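Local structure of membrane protein (Acinetobacter baumannii AB307-0294, 5DL5) at residues Glu145-Leu151 and Lys166-Met172; Thr252-Thr256 and Phe326-His330; Lys273-Ala279 and Tyr295-Asn301. The protein forms a beta-barrel channel of the OprD porin family in the outer membrane, probably for the uptake of small molecules, antibiotics among them. All blocks are in the same frame, centred on the assembly; numbering follows the deposited sequence.

Contacts 1 and 3 share the antiparallel sheet of the beta-barrel, and contact 2 joins two of the connections between its strands. Contact 1, on strand 146-148 and the hairpin of strands 150-157 and 160-171, closes before contacts 2 and 3 open. Contact 3, on the hairpin of strands 273-286 and 289-300, is nested inside the loop closed by contact 2. Contact 1 is remote, its centre about 26 Å from that of contact 2 and 27 Å from that of contact 3. Contacts 2 and 3 have centres about 9 Å apart and touch: Thr256 O lies 2.8 Å from Lys273 NZ, and Thr256 N 2.8 Å from Asn301 O. Loop and wall therefore meet there directly.

Contact 1: Glu145-Leu151 and Lys166-Met172; sequences EYFTGTL and KFTKDQM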
loop_
_atom_site.group_PDB
_atom_site.type_symbol
_atom_site.label_atom_id
_atom_site.label_comp_id
_atom_site.label_asym_id
_atom_site.label_seq_id
_atom_site.Cartn_x
_atom_site.Cartn_y
_atom_site.Cartn_z
ATOM N N GLU A 145 8.129 1.576 3.663
ATOM C CA GLU A 145 8.921 0.542 3.060
ATOM C C GLU A 145 9.853 1.137 1.996
ATOM O O GLU A 145 9.432 2.057 1.267
ATOM C CB GLU A 145 7.956 -0.505 2.452
ATOM C CG GLU A 145 8.626 -1.627 1.659
ATOM C CD GLU A 145 7.628 -2.601 1.054
ATOM O OE1 GLU A 145 6.399 -2.304 1.105
ATOM O OE2 GLU A 145 8.115 -3.722 0.711
ATOM N N TYR A 146 11.123 0.692 1.985
ATOM C CA TYR A 146 12.124 1.220 1.044
ATOM C C TYR A 146 12.565 0.236 0.058
ATOM O O TYR A 146 12.862 -0.907 0.387
ATOM C CB TYR A 146 13.427 1.806 1.746
ATOM C CG TYR A 146 13.128 2.967 2.724
ATOM C CD1 TYR A 146 12.508 4.091 2.295
ATOM C CD2 TYR A 146 13.417 2.897 4.094
ATOM C CE1 TYR A 146 12.213 5.137 3.124
ATOM C CE2 TYR A 146 13.157 3.978 4.973
ATOM C CZ TYR A 146 12.514 5.076 4.475
ATOM O OH TYR A 146 12.191 6.222 5.193
ATOM N N PHE A 147 12.714 0.679 -1.179
ATOM C CA PHE A 147 13.348 -0.176 -2.207
ATOM C C PHE A 147 14.695 0.435 -2.659
ATOM O O PHE A 147 14.807 1.611 -2.643
ATOM C CB PHE A 147 12.396 -0.313 -3.366
ATOM C CG PHE A 147 11.245 -1.265 -3.106
ATOM C CD1 PHE A 147 11.387 -2.664 -3.332
ATOM C CD2 PHE A 147 10.052 -0.782 -2.651
ATOM C CE1 PHE A 147 10.302 -3.507 -3.194
ATOM C CE2 PHE A 147 8.983 -1.647 -2.456
ATOM C CZ PHE A 147 9.112 -2.998 -2.695
ATOM N N THR A 148 15.669 -0.389 -3.019
ATOM C CA THR A 148 16.911 0.067 -3.548
ATOM C C THR A 148 17.087 -0.420 -4.972
ATOM O O THR A 148 17.019 -1.580 -5.241
ATOM C CB THR A 148 18.095 -0.394 -2.688
ATOM O OG1 THR A 148 17.841 -0.060 -1.324
ATOM C CG2 THR A 148 19.510 0.246 -3.124
ATOM N N GLY A 149 17.375 0.529 -5.857
ATOM C CA GLY A 149 17.655 0.220 -7.266
ATOM C C GLY A 149 17.498 1.465 -8.062
ATOM O O GLY A 149 17.766 2.529 -7.508
ATOM N N THR A 150 17.081 1.336 -9.336
ATOM C CA THR A 150 17.094 2.401 -10.295
ATOM C C THR A 150 15.714 2.576 -10.913
ATOM O O THR A 150 15.136 1.571 -11.298
ATOM C CB THR A 150 18.057 2.067 -11.486
ATOM O OG1 THR A 150 19.312 1.896 -10.948
ATOM C CG2 THR A 150 18.258 3.334 -12.521
ATOM N N LEU A 151 15.199 3.796 -10.950
ATOM C CA LEU A 151 13.926 4.086 -11.550
ATOM C C LEU A 151 14.059 5.200 -12.492
ATOM O O LEU A 151 14.535 6.314 -12.157
ATOM C CB LEU A 151 12.892 4.494 -10.512
ATOM C CG LEU A 151 11.460 4.762 -10.986
ATOM C CD1 LEU A 151 10.830 3.480 -11.453
ATOM C CD2 LEU A 151 10.521 5.419 -9.922
ATOM N N LYS A 166 14.533 -1.175 -12.035
ATOM C CA LYS A 166 15.091 -2.409 -11.572
ATOM C C LYS A 166 15.470 -2.278 -10.091
ATOM O O LYS A 166 16.243 -1.410 -9.750
ATOM C CB LYS A 166 16.345 -2.746 -12.317
ATOM C CG LYS A 166 16.890 -4.052 -11.729
ATOM C CD LYS A 166 17.944 -4.746 -12.567
ATOM C CE LYS A 166 19.204 -4.004 -12.507
ATOM N NZ LYS A 166 20.163 -4.853 -13.250
ATOM N N PHE A 167 14.982 -3.160 -9.244
ATOM C CA PHE A 167 15.233 -3.120 -7.759
ATOM C C PHE A 167 15.829 -4.364 -7.284
ATOM O O PHE A 167 15.417 -5.465 -7.724
ATOM C CB PHE A 167 13.884 -2.805 -7.093
ATOM C CG PHE A 167 13.408 -1.441 -7.480
ATOM C CD1 PHE A 167 13.984 -0.301 -6.860
ATOM C CD2 PHE A 167 12.560 -1.271 -8.572
ATOM C CE1 PHE A 167 13.665 0.970 -7.265
ATOM C CE2 PHE A 167 12.234 0.036 -8.987
ATOM C CZ PHE A 167 12.800 1.138 -8.336
ATOM N N THR A 168 16.826 -4.245 -6.397
ATOM C CA THR A 168 17.463 -5.416 -5.839
ATOM C C THR A 168 17.397 -5.497 -4.304
ATOM O O THR A 168 17.919 -6.444 -3.744
ATOM C CB THR A 168 19.031 -5.487 -6.179
ATOM O OG1 THR A 168 19.545 -4.229 -5.807
ATOM C CG2 THR A 168 19.218 -5.749 -7.708
ATOM N N LYS A 169 16.802 -4.528 -3.639
ATOM C CA LYS A 169 16.620 -4.677 -2.193
ATOM C C LYS A 169 15.242 -4.180 -1.850
ATOM O O LYS A 169 14.758 -3.224 -2.479
ATOM C CB LYS A 169 17.637 -3.853 -1.365
ATOM C CG LYS A 169 19.151 -4.351 -1.594
ATOM C CD LYS A 169 20.018 -3.574 -0.555
ATOM C CE LYS A 169 21.468 -4.016 -0.631
ATOM N NZ LYS A 169 22.031 -3.274 0.571
ATOM N N ASP A 170 14.679 -4.787 -0.821
ATOM C CA ASP A 170 13.362 -4.361 -0.296
ATOM C C ASP A 170 13.457 -4.372 1.200
ATOM O O ASP A 170 13.825 -5.354 1.754
ATOM C CB ASP A 170 12.318 -5.335 -0.822
ATOM C CG ASP A 170 10.906 -5.122 -0.179
ATOM O OD1 ASP A 170 10.625 -4.051 0.333
ATOM O OD2 ASP A 170 10.134 -6.076 -0.165
ATOM N N GLN A 171 13.233 -3.227 1.818
ATOM C CA GLN A 171 13.343 -3.121 3.291
ATOM C C GLN A 171 11.954 -2.710 3.875
ATOM O O GLN A 171 11.555 -1.548 3.786
ATOM C CB GLN A 171 14.398 -2.035 3.695
ATOM C CG GLN A 171 14.577 -2.016 5.251
ATOM C CD GLN A 171 15.709 -1.075 5.794
ATOM O OE1 GLN A 171 16.135 -0.196 5.156
ATOM N NE2 GLN A 171 16.076 -1.253 6.970
ATOM N N MET A 172 11.251 -3.692 4.434
ATOM C CA MET A 172 9.903 -3.455 4.915
ATOM C C MET A 172 9.951 -2.669 6.239
ATOM O O MET A 172 11.016 -2.538 6.890
ATOM C CB MET A 172 9.142 -4.774 5.144
ATOM C CG MET A 172 7.927 -4.882 4.240
ATOM S SD MET A 172 6.707 -3.607 4.573
ATOM C CE MET A 172 6.026 -4.227 6.131
#
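Two acids meet at one end of this pairing: Glu145 OE2 lies 2.6 Å from Asp170 OD1, unusually close for two acid oxygens. Glu145 OE1 is hydrogen-bonded to the backbone N of Asn138 and of Phe313. Strands 146-148 and 166-171 run antiparallel, their N-to-C directions 155° apart, with the axes 4.7 Å apart at closest approach. Tyr146 and Gln171 form a hydrogen-bonded pair (Tyr146 N to Gln171 O 2.9 Å, Gln171 N to Tyr146 O 2.8 Å). A classic beta bulge then shifts the register by one: Thr148 O accepts from Thr168 N at 2.9 Å and, weakly, from Lys169 N at 3.4 Å. This irregular stretch of pairing leads into the hairpin of strands 150-157 and 160-171, part of the porin barrel wall. The chain turns its corner at Gly149 (phi/psi 162/-149°), where the opposite strand leaves no room for a CB: an ideal one would lie 2.1 Å from Lys166 O and 2.7 Å from Phe167 CA. Past the corner, Thr150 N to Lys166 O and Lys166 N to Thr150 O are both 2.9 Å. Phe167 CD1 lies 3.8 Å from Phe147 CB; Leu135 touches both phenylalanines.

Contact 2: Thr252-Thr256 and Phe326-His330; sequences TYSAT and FIGNH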
loop_
_atom_site.group_PDB
_atom_site.type_symbol
_atom_site.label_atom_id
_atom_site.label_comp_id
_atom_site.label_asym_id
_atom_site.label_seq_id
_atom_site.Cartn_x
_atom_site.Cartn_y
_atom_site.Cartn_z
ATOM N N THR A 252 3.580 -18.803 -1.306
ATOM C CA THR A 252 2.114 -18.485 -1.310
ATOM C C THR A 252 1.499 -19.231 -0.114
ATOM O O THR A 252 2.214 -20.056 0.506
ATOM C CB THR A 252 1.422 -19.036 -2.598
ATOM O OG1 THR A 252 1.690 -20.436 -2.775
ATOM C CG2 THR A 252 1.822 -18.315 -3.801
ATOM N N TYR A 253 0.194 -19.014 0.161
ATOM C CA TYR A 253 -0.477 -19.674 1.303
ATOM C C TYR A 253 -1.877 -20.168 0.873
ATOM O O TYR A 253 -2.304 -21.145 1.413
ATOM C CB TYR A 253 -0.556 -18.815 2.509
ATOM C CG TYR A 253 -1.198 -17.475 2.240
ATOM C CD1 TYR A 253 -0.439 -16.431 1.793
ATOM C CD2 TYR A 253 -2.653 -17.242 2.410
ATOM C CE1 TYR A 253 -0.986 -15.161 1.556
ATOM C CE2 TYR A 253 -3.234 -15.977 2.122
ATOM C CZ TYR A 253 -2.355 -14.934 1.740
ATOM O OH TYR A 253 -2.767 -13.647 1.380
ATOM N N SER A 254 -2.566 -19.588 -0.106
ATOM C CA SER A 254 -4.001 -20.013 -0.421
ATOM C C SER A 254 -4.084 -20.933 -1.649
ATOM O O SER A 254 -5.127 -21.107 -2.196
ATOM C CB SER A 254 -4.816 -18.682 -0.570
ATOM O OG SER A 254 -4.371 -17.970 -1.724
ATOM N N ALA A 255 -2.988 -21.552 -2.128
ATOM C CA ALA A 255 -3.016 -22.262 -3.412
ATOM C C ALA A 255 -3.914 -23.445 -3.325
ATOM O O ALA A 255 -4.040 -24.001 -2.240
ATOM C CB ALA A 255 -1.658 -22.784 -3.824
ATOM N N THR A 256 -4.556 -23.802 -4.450
ATOM C CA THR A 256 -5.326 -25.110 -4.512
ATOM C C THR A 256 -4.773 -25.900 -5.640
ATOM O O THR A 256 -3.825 -25.450 -6.328
ATOM C CB THR A 256 -6.845 -24.863 -4.710
ATOM O OG1 THR A 256 -7.078 -23.872 -5.740
ATOM C CG2 THR A 256 -7.390 -24.339 -3.429
ATOM N N PHE A 326 -9.768 -9.250 1.124
ATOM C CA PHE A 326 -10.790 -9.930 0.210
ATOM C C PHE A 326 -10.106 -10.535 -1.015
ATOM O O PHE A 326 -10.498 -10.398 -2.141
ATOM C CB PHE A 326 -12.010 -9.025 -0.107
ATOM C CG PHE A 326 -12.779 -8.644 1.183
ATOM C CD1 PHE A 326 -12.342 -7.601 1.998
ATOM C CD2 PHE A 326 -13.860 -9.403 1.628
ATOM C CE1 PHE A 326 -12.974 -7.333 3.250
ATOM C CE2 PHE A 326 -14.547 -9.132 2.840
ATOM C CZ PHE A 326 -14.040 -8.131 3.687
ATOM N N ILE A 327 -9.085 -11.321 -0.673
ATOM C CA ILE A 327 -8.061 -11.839 -1.635
ATOM C C ILE A 327 -7.943 -13.315 -1.551
ATOM O O ILE A 327 -7.052 -13.872 -2.125
ATOM C CB ILE A 327 -6.627 -11.258 -1.338
ATOM C CG1 ILE A 327 -6.237 -11.515 0.145
ATOM C CG2 ILE A 327 -6.516 -9.862 -1.894
ATOM C CD1 ILE A 327 -4.790 -11.121 0.500
ATOM N N GLY A 328 -8.868 -13.999 -0.945
ATOM C CA GLY A 328 -8.886 -15.441 -0.918
ATOM C C GLY A 328 -9.126 -16.069 -2.304
ATOM O O GLY A 328 -9.629 -15.447 -3.263
ATOM N N ASN A 329 -8.719 -17.302 -2.350
ATOM C CA ASN A 329 -8.778 -18.139 -3.519
ATOM C C ASN A 329 -10.282 -18.265 -3.972
ATOM O O ASN A 329 -11.085 -18.673 -3.182
ATOM C CB ASN A 329 -8.122 -19.448 -3.230
ATOM C CG ASN A 329 -8.075 -20.407 -4.440
ATOM O OD1 ASN A 329 -9.007 -20.511 -5.243
ATOM N ND2 ASN A 329 -7.085 -21.241 -4.434
ATOM N N HIS A 330 -10.588 -17.798 -5.209
ATOM C CA HIS A 330 -12.001 -17.752 -5.785
ATOM C C HIS A 330 -12.900 -16.794 -5.073
ATOM O O HIS A 330 -14.071 -16.832 -5.301
ATOM C CB HIS A 330 -12.633 -19.168 -5.802
ATOM C CG HIS A 330 -12.261 -19.958 -7.010
ATOM N ND1 HIS A 330 -10.938 -20.276 -7.337
ATOM C CD2 HIS A 330 -13.031 -20.428 -8.035
ATOM C CE1 HIS A 330 -10.913 -20.949 -8.486
ATOM N NE2 HIS A 330 -12.165 -21.041 -8.934
#
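The side-chain amide of Asn329 supplies both hydrogen bonds of this contact. Asn329 ND2 donates to Ser254 O at 3.0 Å (N-H...O angle 168°) and to Thr256 OG1 at 2.9 Å (158°), so the two amide hydrogens meet one backbone and one side-chain oxygen. Ser254 O, a carbonyl that can only accept, requires the donor end of the amide there; the bond from His330 ND1 to Asn329 OD1 (2.9 Å, 146°), within the segment, is consistent with it. With chi1 t (-178°), the Asn329 side chain reaches across to the 252-256 segment, and the nearest CA atoms, those of Ser254 and Asn329, are 6.0 Å apart.

Outside this polar centre the contact thins. Ser254 OG approaches Asn329 CB only to 4.3 Å, and its polar partners are elsewhere, Asp305 and the backbone of Gly303. Tyr253 OH makes a van der Waals contact with a methyl group, Ile327 CD1, at 3.4 Å. Only 204 Å² is buried in all, so the join depends on directed bonds more than on area. Beyond the two segments, the Asn329 backbone is hydrogen-bonded to Lys364 of strand 351-365, and the Ile327 side chain touches Ile277 of strand 273-286.

Neither segment is helix or strand. Phe326 O accepts from the wall side chains Gln296 and Asn298, so 326-330 belongs to a connection folded inward against the wall, as inward-folded loops constrict porin channels; it probably helps shape the channel here. The contact is thus an asparagine side-chain bridge between two long connections of an OprD-type barrel.

Contact 3: Lys273-Ala279 and Tyr295-Asn301; sequences KTNNIWA and YQQNTGN
Build two extended strands, 273-279 and 295-300, antiparallel at 161° with axes 4.7 Å apart. Asn276 pairs with Thr299 (Asn276 N to Thr299 O 2.9 Å, Thr299 N to Asn276 O 2.8 Å) and Trp278 with Gln297 (Trp278 N to Gln297 O 3.1 Å, Gln297 N to Trp278 O 2.9 Å); Ile277 opposite Asn298 and Ala279 opposite Gln296 are non-hydrogen-bonded pairs. On the Trp278 face, Trp278 chi1 p (chi2 -89°) and Tyr295 chi1 t bring Trp278 CH2 to 3.7 Å from Tyr295 CE2, ring planes at 57°. Tyr295 OH donates to Gln297 OE1 (t,t, chi3 -5°) at 2.6 Å. On the opposite face Asn275 (t, chi2 -107°) gives ND2 to Asn298 OD1 (m, chi2 -99°) at 3.1 Å and to Val302 O; Ile277 is t,t. Gly300 (phi/psi 98/-171°) has no space for a CB beside Thr274 O. Asn301 OD1 (chi1 p, chi2 5°) stands in as acceptor for Thr274 N at 3.0 Å, while Asn301 N bonds only weakly to Thr274 O at 3.1 Å. The CA-to-CB bonds of Ile277 and Asn298 point toward the barrel centre and that of Trp278 away, as in a wall hairpin of a porin beta-barrel.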
loop_
_atom_site.group_PDB
_atom_site.type_symbol
_atom_site.label_atom_id
_atom_site.label_comp_id
_atom_site.label_asym_id
_atom_site.label_seq_id
_atom_site.Cartn_x
_atom_site.Cartn_y
_atom_site.Cartn_z
ATOM N N LYS A 273 1.355 -21.062 -10.044
ATOM C CA LYS A 273 -0.038 -20.815 -9.644
ATOM C C LYS A 273 -0.363 -19.429 -10.181
ATOM O O LYS A 273 0.541 -18.587 -10.301
ATOM C CB LYS A 273 -0.150 -20.883 -8.123
ATOM C CG LYS A 273 0.116 -22.226 -7.449
ATOM C CD LYS A 273 -0.906 -23.344 -7.804
ATOM C CE LYS A 273 -0.407 -24.681 -7.267
ATOM N NZ LYS A 273 -1.375 -25.744 -7.558
ATOM N N THR A 274 -1.610 -19.250 -10.581
ATOM C CA THR A 274 -2.076 -18.063 -11.230
ATOM C C THR A 274 -3.284 -17.525 -10.523
ATOM O O THR A 274 -4.197 -18.286 -10.161
ATOM C CB THR A 274 -2.421 -18.413 -12.695
ATOM O OG1 THR A 274 -1.200 -18.593 -13.384
ATOM C CG2 THR A 274 -3.125 -17.202 -13.452
ATOM N N ASN A 275 -3.308 -16.211 -10.384
ATOM C CA ASN A 275 -4.429 -15.458 -9.791
ATOM C C ASN A 275 -4.778 -14.419 -10.795
ATOM O O ASN A 275 -3.875 -13.771 -11.336
ATOM C CB ASN A 275 -3.993 -14.668 -8.583
ATOM C CG ASN A 275 -5.085 -13.823 -7.972
ATOM O OD1 ASN A 275 -5.068 -12.574 -8.114
ATOM N ND2 ASN A 275 -6.061 -14.485 -7.289
ATOM N N ASN A 276 -6.053 -14.240 -11.036
ATOM C CA ASN A 276 -6.601 -12.953 -11.528
ATOM C C ASN A 276 -7.556 -12.350 -10.452
ATOM O O ASN A 276 -8.396 -13.038 -9.890
ATOM C CB ASN A 276 -7.398 -13.131 -12.825
ATOM C CG ASN A 276 -6.539 -13.713 -13.919
ATOM O OD1 ASN A 276 -5.668 -13.058 -14.424
ATOM N ND2 ASN A 276 -6.672 -14.951 -14.170
ATOM N N ILE A 277 -7.385 -11.081 -10.164
ATOM C CA ILE A 277 -8.266 -10.330 -9.249
ATOM C C ILE A 277 -8.622 -9.055 -9.990
ATOM O O ILE A 277 -7.787 -8.327 -10.517
ATOM C CB ILE A 277 -7.685 -10.155 -7.857
ATOM C CG1 ILE A 277 -8.738 -9.518 -6.923
ATOM C CG2 ILE A 277 -6.368 -9.411 -7.914
ATOM C CD1 ILE A 277 -8.293 -9.472 -5.477
ATOM N N TRP A 278 -9.907 -8.765 -9.995
ATOM C CA TRP A 278 -10.430 -7.531 -10.586
ATOM C C TRP A 278 -11.589 -6.945 -9.748
ATOM O O TRP A 278 -12.152 -7.643 -8.950
ATOM C CB TRP A 278 -10.806 -7.744 -12.042
ATOM C CG TRP A 278 -11.866 -8.691 -12.250
ATOM C CD1 TRP A 278 -11.736 -10.055 -12.415
ATOM C CD2 TRP A 278 -13.290 -8.412 -12.271
ATOM N NE1 TRP A 278 -12.996 -10.605 -12.479
ATOM C CE2 TRP A 278 -13.959 -9.663 -12.360
ATOM C CE3 TRP A 278 -14.047 -7.257 -12.139
ATOM C CZ2 TRP A 278 -15.338 -9.779 -12.472
ATOM C CZ3 TRP A 278 -15.479 -7.389 -12.146
ATOM C CH2 TRP A 278 -16.077 -8.669 -12.348
ATOM N N ALA A 279 -11.929 -5.687 -9.997
ATOM C CA ALA A 279 -12.902 -4.987 -9.244
ATOM C C ALA A 279 -13.463 -3.864 -10.042
ATOM O O ALA A 279 -12.764 -3.312 -10.877
ATOM C CB ALA A 279 -12.341 -4.466 -7.956
ATOM N N TYR A 295 -17.533 -4.298 -6.376
ATOM C CA TYR A 295 -17.484 -5.761 -6.464
ATOM C C TYR A 295 -16.106 -6.157 -6.900
ATOM O O TYR A 295 -15.530 -5.477 -7.736
ATOM C CB TYR A 295 -18.536 -6.230 -7.525
ATOM C CG TYR A 295 -18.485 -7.681 -7.800
ATOM C CD1 TYR A 295 -19.130 -8.608 -6.945
ATOM C CD2 TYR A 295 -17.774 -8.171 -8.887
ATOM C CE1 TYR A 295 -19.010 -9.994 -7.172
ATOM C CE2 TYR A 295 -17.648 -9.534 -9.143
ATOM C CZ TYR A 295 -18.326 -10.450 -8.287
ATOM O OH TYR A 295 -18.208 -11.826 -8.529
ATOM N N GLN A 296 -15.592 -7.273 -6.331
ATOM C CA GLN A 296 -14.246 -7.699 -6.510
ATOM C C GLN A 296 -14.268 -9.201 -6.611
ATOM O O GLN A 296 -14.989 -9.879 -5.895
ATOM C CB GLN A 296 -13.427 -7.232 -5.295
ATOM C CG GLN A 296 -11.972 -7.478 -5.324
ATOM C CD GLN A 296 -11.247 -6.682 -4.201
ATOM O OE1 GLN A 296 -11.206 -5.467 -4.258
ATOM N NE2 GLN A 296 -10.728 -7.358 -3.230
ATOM N N GLN A 297 -13.475 -9.784 -7.507
ATOM C CA GLN A 297 -13.500 -11.264 -7.597
ATOM C C GLN A 297 -12.123 -11.796 -7.970
ATOM O O GLN A 297 -11.376 -11.176 -8.763
ATOM C CB GLN A 297 -14.508 -11.605 -8.693
ATOM C CG GLN A 297 -14.400 -12.994 -9.249
ATOM C CD GLN A 297 -15.587 -13.387 -10.156
ATOM O OE1 GLN A 297 -16.589 -12.647 -10.322
ATOM N NE2 GLN A 297 -15.576 -14.680 -10.546
ATOM N N ASN A 298 -11.780 -12.915 -7.381
ATOM C CA ASN A 298 -10.573 -13.648 -7.684
ATOM C C ASN A 298 -10.884 -14.879 -8.521
ATOM O O ASN A 298 -11.898 -15.532 -8.226
ATOM C CB ASN A 298 -9.976 -14.211 -6.378
ATOM C CG ASN A 298 -9.381 -13.150 -5.489
ATOM O OD1 ASN A 298 -8.118 -12.946 -5.495
ATOM N ND2 ASN A 298 -10.280 -12.443 -4.682
ATOM N N THR A 299 -10.046 -15.205 -9.508
ATOM C CA THR A 299 -10.153 -16.505 -10.190
ATOM C C THR A 299 -8.686 -17.076 -10.276
ATOM O O THR A 299 -7.670 -16.369 -9.951
ATOM C CB THR A 299 -10.728 -16.345 -11.605
ATOM O OG1 THR A 299 -9.965 -15.408 -12.330
ATOM C CG2 THR A 299 -12.054 -15.764 -11.588
ATOM N N GLY A 300 -8.587 -18.312 -10.708
ATOM C CA GLY A 300 -7.364 -19.101 -10.774
ATOM C C GLY A 300 -7.175 -20.046 -9.599
ATOM O O GLY A 300 -8.053 -20.181 -8.759
ATOM N N ASN A 301 -6.012 -20.653 -9.482
ATOM C CA ASN A 301 -5.766 -21.605 -8.449
ATOM C C ASN A 301 -4.963 -21.064 -7.219
ATOM O O ASN A 301 -4.352 -21.838 -6.452
ATOM C CB ASN A 301 -5.193 -22.913 -9.019
ATOM C CG ASN A 301 -3.904 -22.680 -9.768
ATOM O OD1 ASN A 301 -3.349 -21.549 -9.801
ATOM N ND2 ASN A 301 -3.460 -23.693 -10.428
#